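Local coordinates for alkane monooxygenase (Geobacillus thermodenitrificans, PDB 3B9O), which belongs to the luciferase-like monooxygenases, flavin proteins built on a TIM-barrel fold, and holds flavin mononucleotide in this model, at residues 163-167 and 201-206; 172-178 and 216-222. All coordinates share one frame; numbering follows the deposited sequence.

Interaction 1 of 2, residues 163-167 and 201-206; sequences EYLEV and HSGKYF
E163, on helix 154-174, plugs its carboxylate into the turn that joins the short antiparallel strands 201-202 and 207-208, a polar clasp between a barrel helix and a small hairpin. The chain runs extended from the helix, CG anti to the backbone N (chi1 -162°), which brings both oxygens up to the turn. OE1 takes the amide of Y205 on its syn side, E163 OE1 to Y205 N being 2.7 Å. OE2 accepts twice, from opposite faces of the carboxylate plane: F206 N comes from above that plane, and H201 NE2 arrives on the anti side, 2.8 Å from E163 OE2, which lies in the imidazole plane, the bond nearly straight (171°). Three donors thus fix how the carboxylate is turned. V167 CG2 covers one face of the H201 ring, standing 3.5 Å from the ring centroid in a CH-pi contact, while K170 meets ND1 of that ring and also pairs with E166. F206 leans on the helix near Y164, F206 CZ to Y164 CD1 3.8 Å, its ring plane almost perpendicular to that of Y164. The H201-E163 pair is a histidine-carboxylate hydrogen bond, here tying a strand of the hairpin to a helix of the TIM barrel.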
loop_
_atom_site.group_PDB
_atom_site.type_symbol
_atom_site.label_atom_id
_atom_site.label_comp_id
_atom_site.label_asym_id
_atom_site.label_seq_id
_atom_site.Cartn_x
_atom_site.Cartn_y
_atom_site.Cartn_z
ATOM N N GLU A 163 0.467 1.122 -19.583
ATOM C CA GLU A 163 1.512 1.734 -20.409
ATOM C C GLU A 163 2.495 2.515 -19.505
ATOM O O GLU A 163 3.676 2.575 -19.800
ATOM C CB GLU A 163 0.911 2.698 -21.438
ATOM C CG GLU A 163 1.884 3.010 -22.563
ATOM C CD GLU A 163 1.401 4.081 -23.501
ATOM O OE1 GLU A 163 0.185 4.182 -23.786
ATOM O OE2 GLU A 163 2.243 4.839 -23.946
ATOM N N TYR A 164 1.974 3.097 -18.418
ATOM C CA TYR A 164 2.786 3.798 -17.430
ATOM C C TYR A 164 3.864 2.821 -16.881
ATOM O O TYR A 164 5.060 3.145 -16.830
ATOM C CB TYR A 164 1.861 4.304 -16.299
ATOM C CG TYR A 164 2.468 5.389 -15.437
ATOM C CD1 TYR A 164 1.970 6.699 -15.490
ATOM C CD2 TYR A 164 3.559 5.111 -14.585
ATOM C CE1 TYR A 164 2.499 7.725 -14.725
ATOM C CE2 TYR A 164 4.130 6.159 -13.798
ATOM C CZ TYR A 164 3.586 7.451 -13.881
ATOM O OH TYR A 164 4.150 8.462 -13.133
ATOM N N LEU A 165 3.414 1.655 -16.445
ATOM C CA LEU A 165 4.321 0.578 -16.003
ATOM C C LEU A 165 5.258 0.102 -17.124
ATOM O O LEU A 165 6.430 -0.144 -16.877
ATOM C CB LEU A 165 3.535 -0.572 -15.377
ATOM C CG LEU A 165 3.171 -0.417 -13.882
ATOM C CD1 LEU A 165 2.427 -1.655 -13.502
ATOM C CD2 LEU A 165 4.417 -0.295 -13.002
ATOM N N GLU A 166 4.748 -0.007 -18.360
ATOM C CA GLU A 166 5.570 -0.391 -19.530
ATOM C C GLU A 166 6.790 0.535 -19.579
ATOM O O GLU A 166 7.935 0.073 -19.692
ATOM C CB GLU A 166 4.752 -0.267 -20.853
ATOM C CG GLU A 166 5.369 -1.015 -22.072
ATOM C CD GLU A 166 4.703 -0.771 -23.503
ATOM O OE1 GLU A 166 5.389 -1.184 -24.497
ATOM O OE2 GLU A 166 3.560 -0.189 -23.657
ATOM N N VAL A 167 6.514 1.840 -19.487
ATOM C CA VAL A 167 7.543 2.914 -19.538
ATOM C C VAL A 167 8.541 2.790 -18.395
ATOM O O VAL A 167 9.756 2.800 -18.630
ATOM C CB VAL A 167 6.903 4.355 -19.514
ATOM C CG1 VAL A 167 7.962 5.429 -19.407
ATOM C CG2 VAL A 167 6.004 4.588 -20.777
ATOM N N HIS A 201 10.252 4.311 -26.460
ATOM C CA HIS A 201 8.890 3.950 -26.169
ATOM C C HIS A 201 7.926 4.845 -26.930
ATOM O O HIS A 201 8.063 6.056 -26.981
ATOM C CB HIS A 201 8.576 4.005 -24.662
ATOM C CG HIS A 201 7.121 3.835 -24.365
ATOM N ND1 HIS A 201 6.573 2.617 -24.044
ATOM C CD2 HIS A 201 6.092 4.710 -24.412
ATOM C CE1 HIS A 201 5.266 2.750 -23.898
ATOM N NE2 HIS A 201 4.952 4.012 -24.105
ATOM N N SER A 202 6.902 4.208 -27.465
ATOM C CA SER A 202 5.933 4.874 -28.283
ATOM C C SER A 202 4.628 4.133 -28.047
ATOM O O SER A 202 4.538 2.952 -28.347
ATOM C CB SER A 202 6.403 4.753 -29.750
ATOM O OG SER A 202 5.955 5.880 -30.474
ATOM N N GLY A 203 3.625 4.792 -27.485
ATOM C CA GLY A 203 2.354 4.125 -27.266
ATOM C C GLY A 203 1.238 5.127 -27.338
ATOM O O GLY A 203 1.467 6.281 -27.710
ATOM N N LYS A 204 0.044 4.711 -26.929
ATOM C CA LYS A 204 -1.125 5.562 -26.962
ATOM C C LYS A 204 -1.033 6.797 -26.055
ATOM O O LYS A 204 -1.462 7.900 -26.447
ATOM C CB LYS A 204 -2.353 4.742 -26.600
ATOM C CG LYS A 204 -3.623 5.521 -26.324
ATOM C CD LYS A 204 -4.789 4.560 -26.197
ATOM C CE LYS A 204 -6.104 5.292 -26.315
ATOM N NZ LYS A 204 -7.161 4.328 -25.970
ATOM N N TYR A 205 -0.509 6.603 -24.840
ATOM C CA TYR A 205 -0.456 7.692 -23.862
ATOM C C TYR A 205 0.899 8.375 -23.777
ATOM O O TYR A 205 0.955 9.556 -23.484
ATOM C CB TYR A 205 -0.895 7.225 -22.471
ATOM C CG TYR A 205 -2.305 6.677 -22.453
ATOM C CD1 TYR A 205 -3.406 7.535 -22.455
ATOM C CD2 TYR A 205 -2.535 5.309 -22.442
ATOM C CE1 TYR A 205 -4.691 7.036 -22.450
ATOM C CE2 TYR A 205 -3.817 4.808 -22.453
ATOM C CZ TYR A 205 -4.876 5.678 -22.441
ATOM O OH TYR A 205 -6.140 5.175 -22.433
ATOM N N PHE A 206 1.969 7.653 -24.048
ATOM C CA PHE A 206 3.329 8.162 -23.844
ATOM C C PHE A 206 4.251 7.996 -25.027
ATOM O O PHE A 206 4.192 7.004 -25.766
ATOM C CB PHE A 206 3.947 7.458 -22.612
ATOM C CG PHE A 206 3.156 7.667 -21.362
ATOM C CD1 PHE A 206 2.524 6.603 -20.736
ATOM C CD2 PHE A 206 3.046 8.955 -20.818
ATOM C CE1 PHE A 206 1.786 6.805 -19.573
ATOM C CE2 PHE A 206 2.322 9.183 -19.671
ATOM C CZ PHE A 206 1.676 8.106 -19.041
#

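Interaction 2 of 2, residues 172-178 and 216-222; sequences WEGSWED and PSPQRTP
R220 lays its guanidinium across the C-terminal end of helix 154-174 and the loop that follows. NH1 and NH2 both grip the carbonyl oxygen of W176 end-on, R220 NH2 to W176 O being 2.8 Å, with that oxygen close to the guanidinium plane. R220 NH1 also reaches W172 O, at 2.9 Å. D178 closes a salt bridge through the anti lone pair of OD2, 2.8 Å from R220 NH2; the bond from NE to the same oxygen is weak. P216 CB covers one face of the guanidinium and the carbonyl oxygen of E173 the other, so the group is sandwiched. Next to it, T221 OG1 donates to the anti lone pair of E173 OE1 at 2.7 Å, and a water bridges that oxygen to Q219 O. E173 bends at chi2 (-69°), which turns its carboxylate back to T221; R434 pairs with its other oxygen. Further along, P222 CD lies 3.5 Å from the centroid of the six-membered ring of W172, over its face, a CH-pi contact; A116 O holds W172 NE1. The arginine's charge is probably well compensated, and the carbonyls of W172 in the helix and W176 in the loop after it share a donor that is probably charged.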
loop_
_atom_site.group_PDB
_atom_site.type_symbol
_atom_site.label_atom_id
_atom_site.label_comp_id
_atom_site.label_asym_id
_atom_site.label_seq_id
_atom_site.Cartn_x
_atom_site.Cartn_y
_atom_site.Cartn_z
ATOM N N TRP A 172 13.757 1.223 -15.975
ATOM C CA TRP A 172 14.384 0.575 -14.841
ATOM C C TRP A 172 15.203 -0.671 -15.154
ATOM O O TRP A 172 16.189 -0.913 -14.490
ATOM C CB TRP A 172 13.317 0.205 -13.812
ATOM C CG TRP A 172 12.708 1.378 -13.104
ATOM C CD1 TRP A 172 13.330 2.547 -12.780
ATOM C CD2 TRP A 172 11.393 1.443 -12.532
ATOM N NE1 TRP A 172 12.464 3.363 -12.086
ATOM C CE2 TRP A 172 11.278 2.705 -11.896
ATOM C CE3 TRP A 172 10.287 0.563 -12.511
ATOM C CZ2 TRP A 172 10.088 3.130 -11.280
ATOM C CZ3 TRP A 172 9.114 0.965 -11.891
ATOM C CH2 TRP A 172 9.022 2.247 -11.271
ATOM N N GLU A 173 14.757 -1.449 -16.146
ATOM C CA GLU A 173 15.286 -2.776 -16.444
ATOM C C GLU A 173 16.115 -2.785 -17.707
ATOM O O GLU A 173 17.053 -3.562 -17.821
ATOM C CB GLU A 173 14.154 -3.797 -16.653
ATOM C CG GLU A 173 13.213 -4.029 -15.432
ATOM C CD GLU A 173 13.929 -4.741 -14.292
ATOM O OE1 GLU A 173 13.567 -4.485 -13.135
ATOM O OE2 GLU A 173 14.836 -5.548 -14.563
ATOM N N GLY A 174 15.752 -1.947 -18.657
ATOM C CA GLY A 174 16.359 -2.056 -20.000
ATOM C C GLY A 174 17.292 -0.935 -20.475
ATOM O O GLY A 174 18.107 -1.118 -21.408
ATOM N N SER A 175 17.174 0.240 -19.886
ATOM C CA SER A 175 17.922 1.360 -20.411
ATOM C C SER A 175 19.432 1.254 -20.163
ATOM O O SER A 175 20.240 1.438 -21.088
ATOM C CB SER A 175 17.328 2.650 -19.896
ATOM O OG SER A 175 18.051 3.774 -20.356
ATOM N N TRP A 176 19.826 0.969 -18.929
ATOM C CA TRP A 176 21.235 0.816 -18.574
ATOM C C TRP A 176 21.439 -0.657 -18.307
ATOM O O TRP A 176 20.665 -1.239 -17.563
ATOM C CB TRP A 176 21.577 1.560 -17.274
ATOM C CG TRP A 176 21.473 3.068 -17.350
ATOM C CD1 TRP A 176 20.409 3.806 -17.861
ATOM C CD2 TRP A 176 22.443 4.019 -16.924
ATOM N NE1 TRP A 176 20.698 5.131 -17.784
ATOM C CE2 TRP A 176 21.923 5.290 -17.187
ATOM C CE3 TRP A 176 23.713 3.920 -16.319
ATOM C CZ2 TRP A 176 22.625 6.470 -16.873
ATOM C CZ3 TRP A 176 24.404 5.090 -16.011
ATOM C CH2 TRP A 176 23.865 6.347 -16.294
ATOM N N GLU A 177 22.507 -1.220 -18.866
ATOM C CA GLU A 177 22.887 -2.604 -18.659
ATOM C C GLU A 177 23.481 -2.791 -17.251
ATOM O O GLU A 177 23.955 -1.827 -16.637
ATOM C CB GLU A 177 23.893 -3.020 -19.739
ATOM C CG GLU A 177 23.331 -2.888 -21.175
ATOM C CD GLU A 177 24.266 -3.454 -22.250
ATOM O OE1 GLU A 177 24.290 -2.870 -23.371
ATOM O OE2 GLU A 177 24.980 -4.445 -21.953
ATOM N N ASP A 178 23.433 -4.022 -16.741
ATOM C CA ASP A 178 23.916 -4.333 -15.385
ATOM C C ASP A 178 25.185 -3.667 -14.901
ATOM O O ASP A 178 25.212 -3.073 -13.805
ATOM C CB ASP A 178 23.998 -5.834 -15.146
ATOM C CG ASP A 178 22.639 -6.442 -14.918
ATOM O OD1 ASP A 178 22.601 -7.669 -14.677
ATOM O OD2 ASP A 178 21.613 -5.700 -14.972
ATOM N N PRO A 216 21.684 1.612 -12.711
ATOM C CA PRO A 216 21.039 0.457 -12.031
ATOM C C PRO A 216 21.163 0.484 -10.483
ATOM O O PRO A 216 22.256 0.709 -9.920
ATOM C CB PRO A 216 21.727 -0.775 -12.645
ATOM C CG PRO A 216 22.165 -0.314 -14.018
ATOM C CD PRO A 216 22.533 1.184 -13.848
ATOM N N SER A 217 20.014 0.281 -9.833
ATOM C CA SER A 217 19.929 0.327 -8.369
ATOM C C SER A 217 19.715 -1.129 -7.920
ATOM O O SER A 217 19.514 -2.003 -8.824
ATOM C CB SER A 217 18.793 1.250 -7.980
ATOM O OG SER A 217 17.553 0.703 -8.461
ATOM N N PRO A 218 19.772 -1.430 -6.584
ATOM C CA PRO A 218 19.733 -2.837 -6.120
ATOM C C PRO A 218 18.570 -3.693 -6.639
ATOM O O PRO A 218 18.794 -4.790 -7.098
ATOM C CB PRO A 218 19.708 -2.686 -4.574
ATOM C CG PRO A 218 20.517 -1.449 -4.374
ATOM C CD PRO A 218 19.925 -0.522 -5.413
ATOM N N GLN A 219 17.349 -3.175 -6.587
ATOM C CA GLN A 219 16.167 -3.879 -7.079
ATOM C C GLN A 219 15.826 -3.596 -8.534
ATOM O O GLN A 219 15.018 -4.337 -9.126
ATOM C CB GLN A 219 14.967 -3.479 -6.239
ATOM C CG GLN A 219 15.051 -3.952 -4.807
ATOM C CD GLN A 219 13.783 -3.685 -4.013
ATOM O OE1 GLN A 219 13.370 -2.541 -3.840
ATOM N NE2 GLN A 219 13.213 -4.718 -3.483
ATOM N N ARG A 220 16.367 -2.486 -9.049
ATOM C CA ARG A 220 15.993 -1.837 -10.311
ATOM C C ARG A 220 14.538 -1.375 -10.320
ATOM O O ARG A 220 14.299 -0.181 -10.209
ATOM C CB ARG A 220 16.348 -2.674 -11.570
ATOM C CG ARG A 220 17.880 -2.804 -11.909
ATOM C CD ARG A 220 17.897 -3.625 -13.218
ATOM N NE ARG A 220 19.178 -3.736 -13.903
ATOM C CZ ARG A 220 19.585 -2.914 -14.866
ATOM N NH1 ARG A 220 18.834 -1.886 -15.231
ATOM N NH2 ARG A 220 20.756 -3.129 -15.470
ATOM N N THR A 221 13.580 -2.296 -10.499
ATOM C CA THR A 221 12.152 -1.995 -10.346
ATOM C C THR A 221 11.789 -2.149 -8.845
ATOM O O THR A 221 12.134 -3.169 -8.225
ATOM C CB THR A 221 11.284 -2.918 -11.239
ATOM O OG1 THR A 221 11.649 -2.728 -12.616
ATOM C CG2 THR A 221 9.793 -2.698 -11.018
ATOM N N PRO A 222 11.094 -1.151 -8.258
ATOM C CA PRO A 222 10.610 -1.316 -6.849
ATOM C C PRO A 222 9.681 -2.546 -6.764
ATOM O O PRO A 222 9.083 -2.945 -7.782
ATOM C CB PRO A 222 9.790 -0.042 -6.598
ATOM C CG PRO A 222 10.274 0.951 -7.596
ATOM C CD PRO A 222 10.670 0.131 -8.833
HETATM O O HOH W 1 14.060 -6.155 -11.200
HETATM O O HOH W 2 18.199 0.682 -16.629
#

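How the interactions relate
Helix 154-174 serves both contacts, interaction 1 from its middle and interaction 2 from its C-terminal end, with centres 18 Å apart and no touch between them. The segments alternate along the chain, so the helix and the following loop are pinned first by a hairpin and then by the loop leading into barrel strand 223-227. Polarity is largely reversed: in interaction 1 the acidic E163 of the helix collects donors from the hairpin, two backbone amides of its turn and one imidazole, whereas in interaction 2 the basic R220 of the loop collects acceptors, mostly main-chain carbonyls. Interaction 2 is the more buried; interaction 1 is only partly so, with exposed residues in its turn. Helix 112-125 flanks both.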